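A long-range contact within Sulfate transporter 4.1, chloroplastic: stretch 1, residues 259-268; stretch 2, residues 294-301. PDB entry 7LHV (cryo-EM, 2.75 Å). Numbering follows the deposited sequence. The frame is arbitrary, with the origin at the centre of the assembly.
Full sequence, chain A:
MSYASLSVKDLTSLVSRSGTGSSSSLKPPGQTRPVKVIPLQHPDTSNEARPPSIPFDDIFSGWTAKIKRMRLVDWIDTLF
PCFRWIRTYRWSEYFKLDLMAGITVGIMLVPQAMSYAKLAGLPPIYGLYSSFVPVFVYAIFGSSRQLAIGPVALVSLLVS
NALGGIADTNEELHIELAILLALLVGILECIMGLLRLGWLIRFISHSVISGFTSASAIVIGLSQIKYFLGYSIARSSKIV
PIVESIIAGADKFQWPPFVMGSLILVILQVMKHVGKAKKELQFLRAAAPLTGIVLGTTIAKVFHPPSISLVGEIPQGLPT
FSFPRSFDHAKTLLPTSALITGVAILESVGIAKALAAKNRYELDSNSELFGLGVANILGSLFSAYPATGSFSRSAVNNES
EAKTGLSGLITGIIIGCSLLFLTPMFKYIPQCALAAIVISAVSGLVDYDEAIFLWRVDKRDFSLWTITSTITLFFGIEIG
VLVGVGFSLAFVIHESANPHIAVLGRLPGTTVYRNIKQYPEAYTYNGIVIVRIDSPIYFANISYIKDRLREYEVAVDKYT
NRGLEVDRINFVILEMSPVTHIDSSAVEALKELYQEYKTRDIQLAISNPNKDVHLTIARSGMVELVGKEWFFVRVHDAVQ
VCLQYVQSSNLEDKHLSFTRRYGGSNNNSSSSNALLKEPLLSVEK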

# COMPACT_ATOMS: atom_id res chain seq x y z
N VAL A 259 -32.62 12.90 -33.86
CA VAL A 259 -33.97 13.17 -33.35
C VAL A 259 -34.54 11.94 -32.66
O VAL A 259 -35.13 12.03 -31.58
CB VAL A 259 -34.88 13.66 -34.49
CG1 VAL A 259 -36.33 13.61 -34.07
CG2 VAL A 259 -34.50 15.07 -34.91
N MET A 260 -34.36 10.77 -33.27
CA MET A 260 -34.85 9.54 -32.67
C MET A 260 -34.20 9.29 -31.32
O MET A 260 -34.89 8.98 -30.33
CB MET A 260 -34.60 8.36 -33.62
CG MET A 260 -35.41 7.12 -33.31
SD MET A 260 -35.11 5.81 -34.50
CE MET A 260 -36.57 5.94 -35.52
N GLY A 261 -32.88 9.44 -31.25
CA GLY A 261 -32.19 9.23 -29.99
C GLY A 261 -32.61 10.22 -28.92
O GLY A 261 -32.81 9.85 -27.76
N SER A 262 -32.74 11.50 -29.30
CA SER A 262 -33.14 12.51 -28.33
C SER A 262 -34.54 12.24 -27.79
O SER A 262 -34.77 12.33 -26.58
CB SER A 262 -33.06 13.90 -28.96
OG SER A 262 -33.48 14.90 -28.04
N LEU A 263 -35.48 11.91 -28.67
CA LEU A 263 -36.84 11.62 -28.21
C LEU A 263 -36.88 10.38 -27.32
O LEU A 263 -37.55 10.38 -26.29
CB LEU A 263 -37.78 11.46 -29.40
CG LEU A 263 -38.03 12.70 -30.25
CD1 LEU A 263 -38.87 12.35 -31.47
CD2 LEU A 263 -38.69 13.79 -29.43
N ILE A 264 -36.15 9.33 -27.70
CA ILE A 264 -36.16 8.12 -26.89
C ILE A 264 -35.54 8.39 -25.52
O ILE A 264 -36.07 7.95 -24.49
CB ILE A 264 -35.43 6.97 -27.62
CG1 ILE A 264 -36.28 6.49 -28.80
CG2 ILE A 264 -35.15 5.82 -26.68
CD1 ILE A 264 -35.57 5.50 -29.70
N LEU A 265 -34.43 9.13 -25.49
CA LEU A 265 -33.79 9.45 -24.21
C LEU A 265 -34.70 10.31 -23.34
O LEU A 265 -34.78 10.10 -22.12
CB LEU A 265 -32.46 10.15 -24.46
CG LEU A 265 -31.64 10.53 -23.24
CD1 LEU A 265 -31.27 9.30 -22.44
CD2 LEU A 265 -30.39 11.29 -23.66
N VAL A 266 -35.39 11.28 -23.94
CA VAL A 266 -36.30 12.13 -23.17
C VAL A 266 -37.43 11.29 -22.59
O VAL A 266 -37.78 11.45 -21.41
CB VAL A 266 -36.84 13.27 -24.06
CG1 VAL A 266 -38.12 13.84 -23.47
CG2 VAL A 266 -35.79 14.35 -24.22
N ILE A 267 -38.01 10.40 -23.39
CA ILE A 267 -39.10 9.56 -22.89
C ILE A 267 -38.61 8.66 -21.76
O ILE A 267 -39.28 8.50 -20.74
CB ILE A 267 -39.70 8.73 -24.04
CG1 ILE A 267 -40.45 9.65 -25.02
CG2 ILE A 267 -40.63 7.66 -23.50
CD1 ILE A 267 -41.63 10.36 -24.40
N LEU A 268 -37.42 8.06 -21.93
CA LEU A 268 -36.88 7.18 -20.90
C LEU A 268 -36.64 7.93 -19.60
O LEU A 268 -36.98 7.45 -18.51
CB LEU A 268 -35.59 6.53 -21.39
CG LEU A 268 -35.68 5.13 -21.98
CD1 LEU A 268 -36.72 5.07 -23.08
CD2 LEU A 268 -34.32 4.70 -22.51
N VAL A 294 -39.82 -0.37 -28.01
CA VAL A 294 -41.16 -0.55 -28.55
C VAL A 294 -41.61 0.72 -29.25
O VAL A 294 -42.32 0.67 -30.26
CB VAL A 294 -42.13 -0.97 -27.43
CG1 VAL A 294 -43.57 -0.75 -27.85
CG2 VAL A 294 -41.89 -2.42 -27.06
N LEU A 295 -41.17 1.88 -28.75
CA LEU A 295 -41.42 3.12 -29.47
C LEU A 295 -40.58 3.20 -30.73
O LEU A 295 -41.12 3.29 -31.85
CB LEU A 295 -41.14 4.32 -28.55
CG LEU A 295 -41.39 5.69 -29.17
CD1 LEU A 295 -42.87 5.90 -29.43
CD2 LEU A 295 -40.85 6.79 -28.26
N GLY A 296 -39.26 3.10 -30.59
CA GLY A 296 -38.38 3.41 -31.71
C GLY A 296 -38.62 2.53 -32.91
O GLY A 296 -38.80 3.02 -34.03
N THR A 297 -38.69 1.21 -32.69
CA THR A 297 -38.94 0.28 -33.77
C THR A 297 -40.19 0.65 -34.54
O THR A 297 -40.24 0.54 -35.77
CB THR A 297 -39.07 -1.14 -33.21
OG1 THR A 297 -37.85 -1.51 -32.55
CG2 THR A 297 -39.34 -2.13 -34.33
N THR A 298 -41.22 1.13 -33.83
CA THR A 298 -42.46 1.52 -34.49
C THR A 298 -42.20 2.56 -35.57
O THR A 298 -42.63 2.40 -36.71
CB THR A 298 -43.45 2.04 -33.45
OG1 THR A 298 -43.75 1.00 -32.51
CG2 THR A 298 -44.75 2.47 -34.12
N ILE A 299 -41.46 3.62 -35.23
CA ILE A 299 -41.12 4.62 -36.24
C ILE A 299 -40.23 4.01 -37.31
O ILE A 299 -40.33 4.37 -38.49
CB ILE A 299 -40.48 5.86 -35.59
CG1 ILE A 299 -41.45 6.56 -34.64
CG2 ILE A 299 -40.01 6.84 -36.66
CD1 ILE A 299 -41.43 6.06 -33.22
N ALA A 300 -39.35 3.08 -36.93
CA ALA A 300 -38.54 2.40 -37.93
C ALA A 300 -39.39 1.54 -38.86
O ALA A 300 -38.92 1.19 -39.95
CB ALA A 300 -37.48 1.54 -37.25
N LYS A 301 -40.62 1.20 -38.47
CA LYS A 301 -41.50 0.38 -39.29
C LYS A 301 -42.65 1.18 -39.89
O LYS A 301 -43.55 0.57 -40.49
CB LYS A 301 -42.06 -0.78 -38.46
CG LYS A 301 -41.00 -1.78 -38.00
CD LYS A 301 -41.64 -3.10 -37.59
CE LYS A 301 -41.84 -4.01 -38.79
NZ LYS A 301 -40.55 -4.47 -39.37

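Two helices, 259-268 and 294-300, pass each other nearly antiparallel, their N-to-C directions 152° apart and their axes 10.5 Å apart at closest approach. No hydrogen bond joins them; the contact is a modest apolar one, burying 230 Å² over both sides, and it rests chiefly on Met-260, Leu-295 and Ile-264, with Gly-296 giving the room.

Met-260 has the largest covered area, 61 Å². Its CA-to-CB bond points sideways, but chi1 and chi2 are both t, so the chain runs out extended, and a chi3 of -102° sets the terminal methyl against the end of the second helix. There Met-260 CE lies 3.7 Å from Ile-299 CG2, and it also packs on backbone, 4.0 Å from Gly-296 O and 4.2 Å from Ala-300 N. Those last two atoms are already paired with each other, Ala-300 N donating to Gly-296 O at 3.0 Å, so the methyl lies over a satisfied helical hydrogen bond. A long, unbranched, apolar side chain suits this place: from a sideways start its extended chain carries the methyl to the other helix.

One helical turn on, Ile-264 also starts sideways and turns its end inward. With chi1 m and chi2 t, it brings Ile-264 CD1 to 4.0 Å from Gly-296 CA. The CA atoms of the two stretches come nearest here, those of Ile-264 and Gly-296 being 7.1 Å apart. The absence of a side chain at Gly-296 matters here: a CB in the ideal position would point toward the first helix and stand only 3.0 Å from Ile-264 CD1, too tight for two carbons. Glycine thus leaves a shallow seat for the isoleucine methyl, and both residues are buried.

Leu-295, with 48 Å² covered, extends the contact at the other end. It points toward the first helix, and its t, p rotamer carries Leu-295 CD2 to 4.3 Å from Ile-267 CG1, a looser approach than that of the methionine methyl. Ile-267 likewise points toward its partner, with chi1 and chi2 both m. The antiparallel run explains the order of these pairs: Met-260 meets Ile-299, Ile-264 meets Gly-296, and Ile-267 meets Leu-295.

The threonine side chains of the second helix stay out of the contact. Thr-297 points away from the first helix, while Thr-298 points sideways and its OG1 donates to Val-294 O at 2.7 Å, satisfying the hydroxyl within its own helix.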